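Local coordinates for DUF4974 domain-containing protein (Parabacteroides distasonis, PDB 4M0N), which is a putative anti-sigma factor of the FecR family, probably restraining its partner sigma factor as part of a longer membrane protein, at residues 204-207 with 208-212; 165-168 with 169-173. The protein carries 1 engineered substitution. All coordinates share one frame; numbering follows the deposited sequence.

In the fold
Both contacts are local. Contact 1 runs along helix 203-214; contact 2 spans the end of strand 159-166 and the first turns of helix 167-178. Contact 1 lies farther from the centre of the chain. The two helices pack together: I210 CD1 of contact 1 meets V170 CG1 of contact 2 at 4.1 Å. Each contact has a buried apolar side, V206, L207 and I210 in one, I167, V170 and I171 in the other. The polar sides differ. E204 and N208 of contact 1 are exposed. In contact 2, H172 and D173 are partly exposed. H172 bonds to D104, and D173 forms a salt bridge with K99 of strand 94-100.

Contact 1: 204-207 with 208-212; sequences EAVL and NAIQY
The backbone oxygen of E204 accepts the N-H of N208, with N208 N 2.8 Å from E204 O. The bond is fairly straight, 160° at the hydrogen. The amide group of N208 lies close to the same oxygen, and its CG is 3.1 Å from E204 O. The first torsion explains this: CG stands beside the backbone N, at chi1 -63°, which folds the side chain back over the preceding turn. The amide nitrogen ND2 reaches that oxygen at a poor angle and makes no bond to it. OD1 of N208 is instead hydrogen-bonded to the hydroxyl of Y218, on strand 217-221. This bond ties down one end of the amide. The side chain of E204 runs alongside N208, and both point the same way. Their planar ends are turned 73° apart. E204 CG comes 4.2 Å from N208 ND2, so a methylene of the glutamate makes the touch.

The bonds that follow are those of a regular alpha helix, 203-214. A209 N is 3.0 Å from A205 O, and I210 N is likewise bonded to V206 O. Q211 N closes on L207 O at 2.8 Å. The helix is amphipathic, with E204 and N208 on its exposed side.

The buried side is made by V206, L207 and I210. The CD1 methyl of I210 meets both others across one turn. It lies 4.1 Å from V206 CG1, where the two side chains cross at a slant. It lies 4.3 Å from L207 CD2. V206 and L207 also rest on L174 of helix 167-178, and L207 touches Y218 as well.

Contact 2: 165-168 with 169-173; sequences TPIS and SVIHD
This is a helix start, where strand 159-166 runs into helix 167-178: T165 packs on V170, while P166 joins through its carbonyl oxygen. P166 holds the N-cap position. Its oxygen takes two N-H groups. V170 N lies 3.0 Å from P166 O, and the bond is nearly straight, 170° at the hydrogen. S169 N makes a weak second bond to the same oxygen. I171 N then bonds to I167 O at 2.9 Å. The bond from H172 N to S168 O is longer, 3.3 Å. H172 CD2 passes 3.4 Å from S168 O, and its ND1 bonds to D104.

The methyl of T165 covers the turn from the strand side. T165 CG2 is 3.6 Å from V170 CG2. With OG1 at chi1 -57°, this methyl stands opposite the backbone N, and the hydroxyl bonds to N163 N. I167 reaches forward on the buried side. Its CD1 is 4.2 Å from V170 CG1, and its CG1 is 4.1 Å from I171 CD1. I194 of strand 193-199 touches both I167 and V170.

The shared P166 oxygen and the methyl contacts leave the turn held by backbone bonds and apolar packing, without a side-chain polar bond between the two segments.

Contact 1: 204-207 with 208-212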
# COMPACT_ATOMS: atom_id res chain seq x y z
N GLU A 204 20.33 -1.08 -2.70
CA GLU A 204 21.38 -2.08 -2.91
C GLU A 204 21.29 -3.17 -1.84
O GLU A 204 21.30 -4.37 -2.14
CB GLU A 204 22.76 -1.40 -2.89
CG GLU A 204 23.90 -2.24 -3.48
CD GLU A 204 25.24 -1.51 -3.44
OE1 GLU A 204 25.25 -0.28 -3.18
OE2 GLU A 204 26.28 -2.15 -3.67
N ALA A 205 21.16 -2.74 -0.59
CA ALA A 205 21.06 -3.66 0.56
C ALA A 205 19.82 -4.54 0.51
O ALA A 205 19.85 -5.73 0.87
CB ALA A 205 21.04 -2.84 1.85
N VAL A 206 18.71 -3.94 0.10
CA VAL A 206 17.49 -4.71 -0.01
C VAL A 206 17.63 -5.75 -1.11
O VAL A 206 17.26 -6.89 -0.90
CB VAL A 206 16.25 -3.83 -0.25
CG1 VAL A 206 15.05 -4.74 -0.44
CG2 VAL A 206 16.03 -2.86 0.91
N LEU A 207 18.19 -5.36 -2.25
CA LEU A 207 18.41 -6.31 -3.34
C LEU A 207 19.41 -7.42 -2.95
O LEU A 207 19.18 -8.57 -3.28
CB LEU A 207 18.85 -5.60 -4.61
CG LEU A 207 17.78 -4.64 -5.18
CD1 LEU A 207 18.38 -3.84 -6.32
CD2 LEU A 207 16.56 -5.42 -5.64
N ASN A 208 20.46 -7.09 -2.21
CA ASN A 208 21.38 -8.12 -1.68
C ASN A 208 20.67 -9.12 -0.77
O ASN A 208 20.90 -10.34 -0.85
CB ASN A 208 22.55 -7.48 -0.92
CG ASN A 208 23.42 -6.60 -1.80
OD1 ASN A 208 23.46 -6.75 -3.02
ND2 ASN A 208 24.15 -5.69 -1.17
N ALA A 209 19.78 -8.63 0.08
CA ALA A 209 19.03 -9.49 0.97
C ALA A 209 18.12 -10.43 0.19
O ALA A 209 17.98 -11.60 0.55
CB ALA A 209 18.22 -8.66 1.94
N ILE A 210 17.52 -9.92 -0.87
CA ILE A 210 16.72 -10.74 -1.77
C ILE A 210 17.60 -11.77 -2.45
O ILE A 210 17.20 -12.92 -2.55
CB ILE A 210 15.99 -9.88 -2.81
CG1 ILE A 210 14.86 -9.13 -2.12
CG2 ILE A 210 15.38 -10.72 -3.91
CD1 ILE A 210 14.35 -7.95 -2.89
N GLN A 211 18.78 -11.35 -2.91
CA GLN A 211 19.74 -12.26 -3.53
C GLN A 211 20.08 -13.39 -2.57
O GLN A 211 20.02 -14.56 -2.93
CB GLN A 211 21.01 -11.53 -3.98
CG GLN A 211 21.98 -12.40 -4.78
CD GLN A 211 23.33 -11.75 -4.97
OE1 GLN A 211 23.44 -10.57 -5.32
NE2 GLN A 211 24.38 -12.52 -4.76
N TYR A 212 20.42 -13.03 -1.33
CA TYR A 212 20.72 -14.02 -0.29
C TYR A 212 19.59 -15.03 -0.10
O TYR A 212 19.84 -16.21 0.12
CB TYR A 212 21.03 -13.31 1.04
CG TYR A 212 21.39 -14.24 2.19
CD1 TYR A 212 20.40 -14.86 2.96
CD2 TYR A 212 22.72 -14.50 2.50
CE1 TYR A 212 20.73 -15.71 4.01
CE2 TYR A 212 23.06 -15.35 3.55
CZ TYR A 212 22.06 -15.95 4.30
OH TYR A 212 22.40 -16.79 5.34

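Contact 2: 165-168 with 169-173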
# COMPACT_ATOMS: atom_id res chain seq x y z
N THR A 165 5.41 -12.06 0.23
CA THR A 165 5.03 -11.10 -0.77
C THR A 165 5.56 -11.54 -2.11
O THR A 165 6.74 -11.88 -2.21
CB THR A 165 5.60 -9.71 -0.43
OG1 THR A 165 5.15 -9.33 0.86
CG2 THR A 165 5.17 -8.68 -1.44
N PRO A 166 4.72 -11.54 -3.15
CA PRO A 166 5.25 -11.91 -4.46
C PRO A 166 6.33 -10.93 -4.93
O PRO A 166 6.19 -9.73 -4.74
CB PRO A 166 4.02 -11.82 -5.37
CG PRO A 166 2.86 -11.98 -4.46
CD PRO A 166 3.26 -11.32 -3.19
N ILE A 167 7.38 -11.47 -5.55
CA ILE A 167 8.50 -10.66 -6.06
C ILE A 167 8.03 -9.53 -6.99
O ILE A 167 8.54 -8.43 -6.92
CB ILE A 167 9.62 -11.54 -6.69
CG1 ILE A 167 10.85 -10.71 -7.08
CG2 ILE A 167 9.13 -12.33 -7.90
CD1 ILE A 167 11.52 -9.97 -5.95
N SER A 168 7.00 -9.78 -7.81
CA SER A 168 6.51 -8.72 -8.71
C SER A 168 5.98 -7.54 -7.92
O SER A 168 6.18 -6.38 -8.30
CB SER A 168 5.41 -9.26 -9.65
OG SER A 168 4.43 -10.01 -8.94
N SER A 169 5.31 -7.82 -6.81
CA SER A 169 4.80 -6.76 -5.95
C SER A 169 5.94 -6.07 -5.21
O SER A 169 5.96 -4.86 -5.11
CB SER A 169 3.77 -7.31 -4.95
OG SER A 169 2.66 -7.87 -5.64
N VAL A 170 6.88 -6.84 -4.68
CA VAL A 170 8.09 -6.28 -4.06
C VAL A 170 8.74 -5.27 -4.99
O VAL A 170 9.09 -4.17 -4.58
CB VAL A 170 9.10 -7.41 -3.72
CG1 VAL A 170 10.47 -6.84 -3.41
CG2 VAL A 170 8.59 -8.24 -2.55
N ILE A 171 8.92 -5.64 -6.25
CA ILE A 171 9.61 -4.76 -7.19
C ILE A 171 8.87 -3.46 -7.40
O ILE A 171 9.48 -2.40 -7.51
CB ILE A 171 9.88 -5.48 -8.53
CG1 ILE A 171 10.97 -6.53 -8.33
CG2 ILE A 171 10.25 -4.48 -9.62
CD1 ILE A 171 11.09 -7.47 -9.50
N HIS A 172 7.54 -3.50 -7.44
CA HIS A 172 6.79 -2.25 -7.54
C HIS A 172 7.00 -1.37 -6.30
O HIS A 172 7.22 -0.17 -6.43
CB HIS A 172 5.32 -2.55 -7.73
CG HIS A 172 4.96 -2.92 -9.13
ND1 HIS A 172 3.72 -2.69 -9.66
CD2 HIS A 172 5.70 -3.49 -10.11
CE1 HIS A 172 3.70 -3.10 -10.92
NE2 HIS A 172 4.89 -3.59 -11.22
N ASP A 173 7.00 -1.96 -5.11
CA ASP A 173 7.28 -1.21 -3.88
C ASP A 173 8.66 -0.58 -3.93
O ASP A 173 8.85 0.59 -3.52
CB ASP A 173 7.25 -2.09 -2.64
CG ASP A 173 5.86 -2.55 -2.27
OD1 ASP A 173 4.87 -2.01 -2.80
OD2 ASP A 173 5.77 -3.45 -1.41